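Local coordinates for aeromonas extracellular serine protease (Aeromonas sobria, PDB 3WQB), which preferentially cleaves peptide bonds that follow two basic residues, one of them lysine, as a secreted calcium-binding serine protease of the furin subfamily, at residues P30-L38 with D289-D297; A84-V92 with A124-T132. The protein carries 1 engineered substitution. All blocks are in the same frame, centred on the assembly; numbering follows the deposited sequence.

Contact 1: residues P30-L38 with D289-D297; sequences PLQDQQWYL and DTPAMVTTD. With CA (calcium ion), chain E.
Trp36 and Tyr37 both set CG between their own backbone N and carbonyl carbon (chi1 62° and 55°), and this pair of torsions carries the two rings onto Ala292, Met293 and Val294. Met293 answers with a chain bent at both chi2 and chi3, which folds its methyl back over one face of the Tyr37 ring: CE lies 3.5 Å from the ring centroid, a CH-pi contact. Gln35 CB lies over the opposite face, toward the rim, and the ring is thus covered by an atom on each side. The sulfur makes oblique Met-aromatic contacts with both Tyr37 and Trp36.

The polar edges of the rings are used on backbone carbonyls. Tyr37 OH donates to Val294 O at 2.7 Å and accepts from Gln35 NE2 at 2.9 Å, two bonds that fix the hydroxyl; the same amide nitrogen also reaches Lys133 O. Trp36 NE1 donates to Ala292 O at 2.8 Å, a bent bond (144° at the hydrogen) that arrives from above the carbonyl plane, while Pro291 CB packs against NE1 and CD1. One water ties the backbones together, donating to Gln34 O and Ala292 O and accepting from Val294 N. Nearer the start of 30-38, Leu31 CD1 touches Val294 CG1 at 4.2 Å.

The contact fastens an N-terminal loop of the subtilisin domain to strand 293-296, whose far end leads to Asp297, a ligand of the second calcium ion. Helix 115-124 adds Ile122 against Tyr37, Met293 and Thr295; the side chain of Thr282 in strand 277-282 touches those of Trp36, Tyr37 and Met293, and strand 328-329 pairs antiparallel with strand 293-296.

Contact 2: residues A84-V92 with A124-T132; sequences AHPDLADNV and AAVDNAIGT. With CA (calcium ion), chain C.
Asp87 and the loop 124-132 build a calcium site of the subtilisin-like domain, with the carboxylate binding the ion through both oxygens, OD1 at 2.4 Å and OD2 at 2.5 Å. Along the loop, Ala124 comes first: its carbonyl O takes a bond from Asn91 ND2 at 2.9 Å, with the oxygen in the plane of the Asn91 amide, and that nitrogen is also bonded to Pro137 O. Ala125 lays its CA against Asp87 O. Val126 N then donates to the same Asp87 O, nearly straight at 167°, while Val126 O turns to the metal and CG2 packs on Asp90 CB and the Asn91 amide.

Asn128 works with both ends of its amide. OD1 binds calcium and closes an Asx turn by accepting from Ile130 N; ND2 donates to Asp87 OD1, the amide and carboxylate planes lying only 10° apart. A water links ND2 onward to Asp90 OD2. Ile130 gives its carbonyl to the ion and rests CD1 on Pro86 CB at 3.7 Å. Gly131, at positive phi, brings its CA close to Asp87 OD2 and turns the chain toward Thr132, whose O is another ligand; Asn29 OD1 completes the shell. Each Asp87 oxygen thus has a metal bond and an N-H, the second of these being Thr132 N to OD2 at 3.0 Å.

In the fold
From the N terminus, Asn29, a ligand in contact 2, directly precedes segment 30-38. The chain then runs through strand 73-77 to 84-92, and contact 2 closes a short loop around helix 115-124. Contact 1 closes a far longer one, when 289-297 returns to 30-38 after the parallel sheet has been completed; the whole of contact 2 falls within it. The two lie side by side, centres about 15 Å apart. Leu31 N probably bonds to Gly131 O (2.9 Å), and Gln35 packs on Thr132. Together they tie the N-terminal loop, two of the three calcium sites and strand 293-296 into one region.

Contact 1: residues P30-L38 with D289-D297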
loop_
_atom_site.group_PDB
_atom_site.type_symbol
_atom_site.label_atom_id
_atom_site.label_comp_id
_atom_site.label_asym_id
_atom_site.label_seq_id
_atom_site.Cartn_x
_atom_site.Cartn_y
_atom_site.Cartn_z
ATOM N N PRO A 30 -0.190 -27.220 -15.644
ATOM C CA PRO A 30 -0.939 -27.035 -16.888
ATOM C C PRO A 30 -1.358 -25.602 -17.216
ATOM O O PRO A 30 -1.556 -25.281 -18.382
ATOM C CB PRO A 30 -2.160 -27.952 -16.709
ATOM C CG PRO A 30 -1.671 -29.014 -15.770
ATOM C CD PRO A 30 -0.795 -28.259 -14.795
ATOM N N LEU A 31 -1.465 -24.737 -16.208
ATOM C CA LEU A 31 -1.909 -23.366 -16.454
ATOM C C LEU A 31 -0.777 -22.345 -16.538
ATOM O O LEU A 31 -1.032 -21.150 -16.751
ATOM C CB LEU A 31 -2.926 -22.920 -15.395
ATOM C CG LEU A 31 -4.152 -23.808 -15.190
ATOM C CD1 LEU A 31 -4.962 -23.252 -14.031
ATOM C CD2 LEU A 31 -5.003 -23.889 -16.448
ATOM N N GLN A 32 0.470 -22.787 -16.383
ATOM C CA GLN A 32 1.568 -21.813 -16.282
ATOM C C GLN A 32 1.789 -20.989 -17.543
ATOM O O GLN A 32 2.247 -19.850 -17.466
ATOM C CB GLN A 32 2.866 -22.456 -15.790
ATOM C CG GLN A 32 3.588 -23.363 -16.779
ATOM C CD GLN A 32 4.837 -23.941 -16.164
ATOM O OE1 GLN A 32 4.770 -24.671 -15.177
ATOM N NE2 GLN A 32 5.992 -23.601 -16.726
ATOM N N ASP A 33 1.452 -21.545 -18.700
ATOM C CA ASP A 33 1.584 -20.785 -19.941
ATOM C C ASP A 33 0.535 -19.688 -20.091
ATOM O O ASP A 33 0.629 -18.870 -21.000
ATOM C CB ASP A 33 1.622 -21.708 -21.169
ATOM C CG ASP A 33 2.907 -22.512 -21.248
ATOM O OD1 ASP A 33 3.985 -21.965 -20.917
ATOM O OD2 ASP A 33 2.841 -23.695 -21.646
ATOM N N GLN A 34 -0.451 -19.671 -19.189
ATOM C CA GLN A 34 -1.428 -18.586 -19.148
ATOM C C GLN A 34 -1.202 -17.603 -17.996
ATOM O O GLN A 34 -2.000 -16.682 -17.786
ATOM C CB GLN A 34 -2.859 -19.137 -19.187
ATOM C CG GLN A 34 -3.238 -19.658 -20.570
ATOM C CD GLN A 34 -3.592 -18.561 -21.548
ATOM O OE1 GLN A 34 -3.024 -17.469 -21.516
ATOM N NE2 GLN A 34 -4.552 -18.838 -22.416
ATOM N N GLN A 35 -0.105 -17.802 -17.266
ATOM C CA GLN A 35 0.351 -16.840 -16.253
ATOM C C GLN A 35 1.312 -15.860 -16.944
ATOM O O GLN A 35 2.533 -16.020 -16.895
ATOM C CB GLN A 35 1.048 -17.561 -15.103
ATOM C CG GLN A 35 0.148 -18.496 -14.306
ATOM C CD GLN A 35 0.933 -19.282 -13.280
ATOM O OE1 GLN A 35 1.237 -20.458 -13.485
ATOM N NE2 GLN A 35 1.292 -18.629 -12.180
ATOM N N TRP A 36 0.746 -14.856 -17.604
ATOM C CA TRP A 36 1.555 -13.909 -18.377
ATOM C C TRP A 36 2.506 -13.141 -17.481
ATOM O O TRP A 36 3.496 -12.604 -17.957
ATOM C CB TRP A 36 0.664 -12.925 -19.163
ATOM C CG TRP A 36 -0.188 -12.073 -18.256
ATOM C CD1 TRP A 36 -1.441 -12.367 -17.807
ATOM C CD2 TRP A 36 0.174 -10.824 -17.645
ATOM N NE1 TRP A 36 -1.894 -11.373 -16.968
ATOM C CE2 TRP A 36 -0.921 -10.416 -16.848
ATOM C CE3 TRP A 36 1.311 -10.004 -17.705
ATOM C CZ2 TRP A 36 -0.909 -9.228 -16.104
ATOM C CZ3 TRP A 36 1.319 -8.818 -16.973
ATOM C CH2 TRP A 36 0.206 -8.437 -16.188
ATOM N N TYR A 37 2.185 -13.061 -16.197
ATOM C CA TYR A 37 3.030 -12.337 -15.270
ATOM C C TYR A 37 4.360 -13.038 -15.010
ATOM O O TYR A 37 5.361 -12.382 -14.705
ATOM C CB TYR A 37 2.283 -12.019 -13.969
ATOM C CG TYR A 37 1.672 -13.191 -13.234
ATOM C CD1 TYR A 37 0.378 -13.633 -13.535
ATOM C CD2 TYR A 37 2.349 -13.805 -12.187
ATOM C CE1 TYR A 37 -0.213 -14.677 -12.813
ATOM C CE2 TYR A 37 1.772 -14.851 -11.469
ATOM C CZ TYR A 37 0.493 -15.284 -11.795
ATOM O OH TYR A 37 -0.086 -16.302 -11.080
ATOM N N LEU A 38 4.380 -14.362 -15.153
ATOM C CA LEU A 38 5.641 -15.104 -15.088
ATOM C C LEU A 38 6.453 -14.871 -16.361
ATOM O O LEU A 38 7.656 -14.620 -16.303
ATOM C CB LEU A 38 5.395 -16.607 -14.933
ATOM C CG LEU A 38 4.631 -17.120 -13.712
ATOM C CD1 LEU A 38 4.533 -18.630 -13.788
ATOM C CD2 LEU A 38 5.321 -16.676 -12.426
ATOM N N ASP A 289 -12.143 -8.878 -20.684
ATOM C CA ASP A 289 -11.736 -8.374 -21.988
ATOM C C ASP A 289 -10.227 -8.448 -22.216
ATOM O O ASP A 289 -9.760 -8.577 -23.345
ATOM C CB ASP A 289 -12.221 -6.938 -22.162
ATOM C CG ASP A 289 -13.733 -6.817 -22.084
ATOM O OD1 ASP A 289 -14.428 -7.585 -22.778
ATOM O OD2 ASP A 289 -14.224 -5.960 -21.321
ATOM N N THR A 290 -9.462 -8.365 -21.128
ATOM C CA THR A 290 -7.995 -8.307 -21.182
ATOM C C THR A 290 -7.425 -9.082 -19.974
ATOM O O THR A 290 -8.169 -9.387 -19.039
ATOM C CB THR A 290 -7.496 -6.850 -21.156
ATOM O OG1 THR A 290 -8.055 -6.199 -20.016
ATOM C CG2 THR A 290 -7.907 -6.087 -22.441
ATOM N N PRO A 291 -6.116 -9.419 -19.989
ATOM C CA PRO A 291 -5.605 -10.383 -19.005
ATOM C C PRO A 291 -5.605 -9.891 -17.560
ATOM O O PRO A 291 -5.326 -8.716 -17.275
ATOM C CB PRO A 291 -4.162 -10.638 -19.471
ATOM C CG PRO A 291 -4.192 -10.320 -20.919
ATOM C CD PRO A 291 -5.109 -9.139 -21.026
ATOM N N ALA A 292 -5.916 -10.813 -16.658
ATOM C CA ALA A 292 -5.643 -10.625 -15.236
ATOM C C ALA A 292 -4.755 -11.777 -14.747
ATOM O O ALA A 292 -4.036 -12.376 -15.554
ATOM C CB ALA A 292 -6.935 -10.484 -14.430
ATOM N N MET A 293 -4.804 -12.103 -13.456
ATOM C CA MET A 293 -3.831 -13.018 -12.862
ATOM C C MET A 293 -4.441 -14.404 -12.669
ATOM O O MET A 293 -5.335 -14.593 -11.833
ATOM C CB MET A 293 -3.336 -12.473 -11.519
ATOM C CG MET A 293 -2.868 -11.018 -11.532
ATOM S SD MET A 293 -1.327 -10.709 -12.423
ATOM C CE MET A 293 -0.168 -11.281 -11.198
ATOM N N VAL A 294 -3.946 -15.369 -13.437
ATOM C CA VAL A 294 -4.344 -16.763 -13.256
ATOM C C VAL A 294 -3.650 -17.316 -12.016
ATOM O O VAL A 294 -2.423 -17.268 -11.895
ATOM C CB VAL A 294 -4.029 -17.612 -14.504
ATOM C CG1 VAL A 294 -4.274 -19.098 -14.223
ATOM C CG2 VAL A 294 -4.873 -17.119 -15.682
ATOM N N THR A 295 -4.448 -17.829 -11.084
ATOM C CA THR A 295 -3.934 -18.194 -9.773
ATOM C C THR A 295 -4.840 -19.217 -9.079
ATOM O O THR A 295 -5.832 -19.674 -9.652
ATOM C CB THR A 295 -3.772 -16.924 -8.890
ATOM O OG1 THR A 295 -3.082 -17.256 -7.680
ATOM C CG2 THR A 295 -5.119 -16.283 -8.571
ATOM N N THR A 296 -4.488 -19.565 -7.849
ATOM C CA THR A 296 -5.271 -20.469 -7.036
ATOM C C THR A 296 -6.527 -19.794 -6.490
ATOM O O THR A 296 -6.470 -18.706 -5.910
ATOM C CB THR A 296 -4.429 -20.993 -5.864
ATOM O OG1 THR A 296 -3.805 -19.888 -5.198
ATOM C CG2 THR A 296 -3.331 -21.927 -6.358
ATOM N N ASP A 297 -7.659 -20.467 -6.661
ATOM C CA ASP A 297 -8.945 -20.022 -6.150
ATOM C C ASP A 297 -9.291 -20.803 -4.893
ATOM O O ASP A 297 -8.627 -21.788 -4.572
ATOM C CB ASP A 297 -10.009 -20.294 -7.216
ATOM C CG ASP A 297 -11.294 -19.540 -6.965
ATOM O OD1 ASP A 297 -11.213 -18.360 -6.555
ATOM O OD2 ASP A 297 -12.380 -20.127 -7.169
HETATM CA CA CA E . -13.478 -22.250 -6.753
HETATM O O HOH W 1 -2.326 -14.652 -15.754
#

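Contact 2: residues A84-V92 with A124-T132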
loop_
_atom_site.group_PDB
_atom_site.type_symbol
_atom_site.label_atom_id
_atom_site.label_comp_id
_atom_site.label_asym_id
_atom_site.label_seq_id
_atom_site.Cartn_x
_atom_site.Cartn_y
_atom_site.Cartn_z
ATOM N N ALA A 84 -5.632 -26.055 2.710
ATOM C CA ALA A 84 -5.695 -27.405 2.157
ATOM C C ALA A 84 -5.805 -27.454 0.621
ATOM O O ALA A 84 -5.913 -28.537 0.046
ATOM C CB ALA A 84 -6.825 -28.193 2.804
ATOM N N HIS A 85 -5.763 -26.295 -0.043
ATOM C CA HIS A 85 -5.747 -26.255 -1.504
ATOM C C HIS A 85 -4.657 -27.173 -2.039
ATOM O O HIS A 85 -3.523 -27.129 -1.550
ATOM C CB HIS A 85 -5.464 -24.837 -1.996
ATOM C CG HIS A 85 -5.790 -24.626 -3.442
ATOM N ND1 HIS A 85 -5.054 -25.180 -4.468
ATOM C CD2 HIS A 85 -6.808 -23.957 -4.030
ATOM C CE1 HIS A 85 -5.589 -24.837 -5.625
ATOM N NE2 HIS A 85 -6.649 -24.086 -5.386
ATOM N N PRO A 86 -4.982 -28.004 -3.044
ATOM C CA PRO A 86 -3.991 -28.973 -3.523
ATOM C C PRO A 86 -2.737 -28.337 -4.127
ATOM O O PRO A 86 -1.667 -28.969 -4.145
ATOM C CB PRO A 86 -4.754 -29.780 -4.589
ATOM C CG PRO A 86 -5.947 -28.969 -4.934
ATOM C CD PRO A 86 -6.289 -28.172 -3.705
ATOM N N ASP A 87 -2.852 -27.086 -4.573
ATOM C CA ASP A 87 -1.711 -26.392 -5.164
ATOM C C ASP A 87 -1.071 -25.391 -4.208
ATOM O O ASP A 87 -0.230 -24.602 -4.628
ATOM C CB ASP A 87 -2.096 -25.733 -6.501
ATOM C CG ASP A 87 -0.994 -25.855 -7.551
ATOM O OD1 ASP A 87 -0.094 -26.721 -7.397
ATOM O OD2 ASP A 87 -1.032 -25.101 -8.552
ATOM N N LEU A 88 -1.458 -25.444 -2.929
ATOM C CA LEU A 88 -0.847 -24.608 -1.882
ATOM C C LEU A 88 -0.335 -25.381 -0.671
ATOM O O LEU A 88 0.643 -24.975 -0.043
ATOM C CB LEU A 88 -1.814 -23.523 -1.390
ATOM C CG LEU A 88 -2.265 -22.494 -2.429
ATOM C CD1 LEU A 88 -3.396 -21.641 -1.877
ATOM C CD2 LEU A 88 -1.100 -21.610 -2.883
ATOM N N ALA A 89 -1.002 -26.487 -0.345
ATOM C CA ALA A 89 -0.793 -27.187 0.922
ATOM C C ALA A 89 0.660 -27.529 1.207
ATOM O O ALA A 89 1.129 -27.341 2.330
ATOM C CB ALA A 89 -1.659 -28.448 0.980
ATOM N N ASP A 90 1.375 -28.014 0.190
ATOM C CA ASP A 90 2.779 -28.402 0.382
ATOM C C ASP A 90 3.661 -27.239 0.824
ATOM O O ASP A 90 4.731 -27.455 1.407
ATOM C CB ASP A 90 3.373 -29.013 -0.891
ATOM C CG ASP A 90 2.834 -30.393 -1.205
ATOM O OD1 ASP A 90 2.166 -31.004 -0.343
ATOM O OD2 ASP A 90 3.097 -30.870 -2.335
ATOM N N ASN A 91 3.224 -26.016 0.530
ATOM C CA ASN A 91 3.983 -24.821 0.890
ATOM C C ASN A 91 3.484 -24.105 2.136
ATOM O O ASN A 91 4.011 -23.060 2.502
ATOM C CB ASN A 91 4.054 -23.858 -0.303
ATOM C CG ASN A 91 5.038 -24.331 -1.365
ATOM O OD1 ASN A 91 5.892 -25.195 -1.099
ATOM N ND2 ASN A 91 4.928 -23.786 -2.566
ATOM N N VAL A 92 2.487 -24.664 2.806
ATOM C CA VAL A 92 1.998 -24.042 4.029
ATOM C C VAL A 92 2.852 -24.512 5.189
ATOM O O VAL A 92 3.047 -25.712 5.369
ATOM C CB VAL A 92 0.507 -24.375 4.269
ATOM C CG1 VAL A 92 0.031 -23.870 5.626
ATOM C CG2 VAL A 92 -0.353 -23.788 3.154
ATOM N N ALA A 124 3.302 -18.428 -4.369
ATOM C CA ALA A 124 3.876 -19.726 -4.038
ATOM C C ALA A 124 3.004 -20.937 -4.387
ATOM O O ALA A 124 3.058 -21.958 -3.700
ATOM C CB ALA A 124 4.271 -19.750 -2.560
ATOM N N ALA A 125 2.229 -20.858 -5.467
ATOM C CA ALA A 125 1.571 -22.075 -5.956
ATOM C C ALA A 125 2.649 -23.133 -6.199
ATOM O O ALA A 125 3.733 -22.838 -6.717
ATOM C CB ALA A 125 0.755 -21.805 -7.215
ATOM N N VAL A 126 2.338 -24.362 -5.817
ATOM C CA VAL A 126 3.315 -25.446 -5.841
ATOM C C VAL A 126 3.718 -25.807 -7.274
ATOM O O VAL A 126 2.887 -25.806 -8.192
ATOM C CB VAL A 126 2.761 -26.683 -5.077
ATOM C CG1 VAL A 126 3.719 -27.868 -5.136
ATOM C CG2 VAL A 126 2.495 -26.297 -3.638
ATOM N N ASP A 127 5.007 -26.067 -7.469
ATOM C CA ASP A 127 5.516 -26.516 -8.756
ATOM C C ASP A 127 5.336 -28.030 -8.868
ATOM O O ASP A 127 6.070 -28.807 -8.262
ATOM C CB ASP A 127 6.991 -26.144 -8.879
ATOM C CG ASP A 127 7.538 -26.360 -10.271
ATOM O OD1 ASP A 127 6.744 -26.450 -11.227
ATOM O OD2 ASP A 127 8.780 -26.412 -10.403
ATOM N N ASN A 128 4.322 -28.429 -9.622
ATOM C CA ASN A 128 3.937 -29.838 -9.716
ATOM C C ASN A 128 3.251 -30.072 -11.067
ATOM O O ASN A 128 3.616 -29.435 -12.063
ATOM C CB ASN A 128 3.055 -30.226 -8.517
ATOM C CG ASN A 128 1.874 -29.288 -8.336
ATOM O OD1 ASN A 128 1.513 -28.547 -9.253
ATOM N ND2 ASN A 128 1.266 -29.311 -7.151
ATOM N N ALA A 129 2.272 -30.975 -11.116
ATOM C CA ALA A 129 1.593 -31.277 -12.380
ATOM C C ALA A 129 0.147 -30.775 -12.425
ATOM O O ALA A 129 -0.633 -31.159 -13.311
ATOM C CB ALA A 129 1.653 -32.776 -12.680
ATOM N N ILE A 130 -0.206 -29.913 -11.470
ATOM C CA ILE A 130 -1.546 -29.324 -11.416
ATOM C C ILE A 130 -1.493 -27.803 -11.371
ATOM O O ILE A 130 -0.488 -27.223 -10.963
ATOM C CB ILE A 130 -2.392 -29.864 -10.228
ATOM C CG1 ILE A 130 -1.736 -29.533 -8.883
ATOM C CG2 ILE A 130 -2.622 -31.376 -10.373
ATOM C CD1 ILE A 130 -2.649 -29.739 -7.674
ATOM N N GLY A 131 -2.565 -27.165 -11.819
ATOM C CA GLY A 131 -2.743 -25.736 -11.600
ATOM C C GLY A 131 -1.657 -24.850 -12.159
ATOM O O GLY A 131 -1.222 -25.017 -13.302
ATOM N N THR A 132 -1.225 -23.916 -11.320
ATOM C CA THR A 132 -0.298 -22.857 -11.709
ATOM C C THR A 132 1.077 -23.083 -11.084
ATOM O O THR A 132 1.289 -24.027 -10.307
ATOM C CB THR A 132 -0.825 -21.493 -11.231
ATOM O OG1 THR A 132 -1.107 -21.567 -9.829
ATOM C CG2 THR A 132 -2.090 -21.078 -12.006
HETATM CA CA CA C . 1.027 -26.212 -9.481
HETATM O O HOH W 2 2.017 -31.085 -4.971
#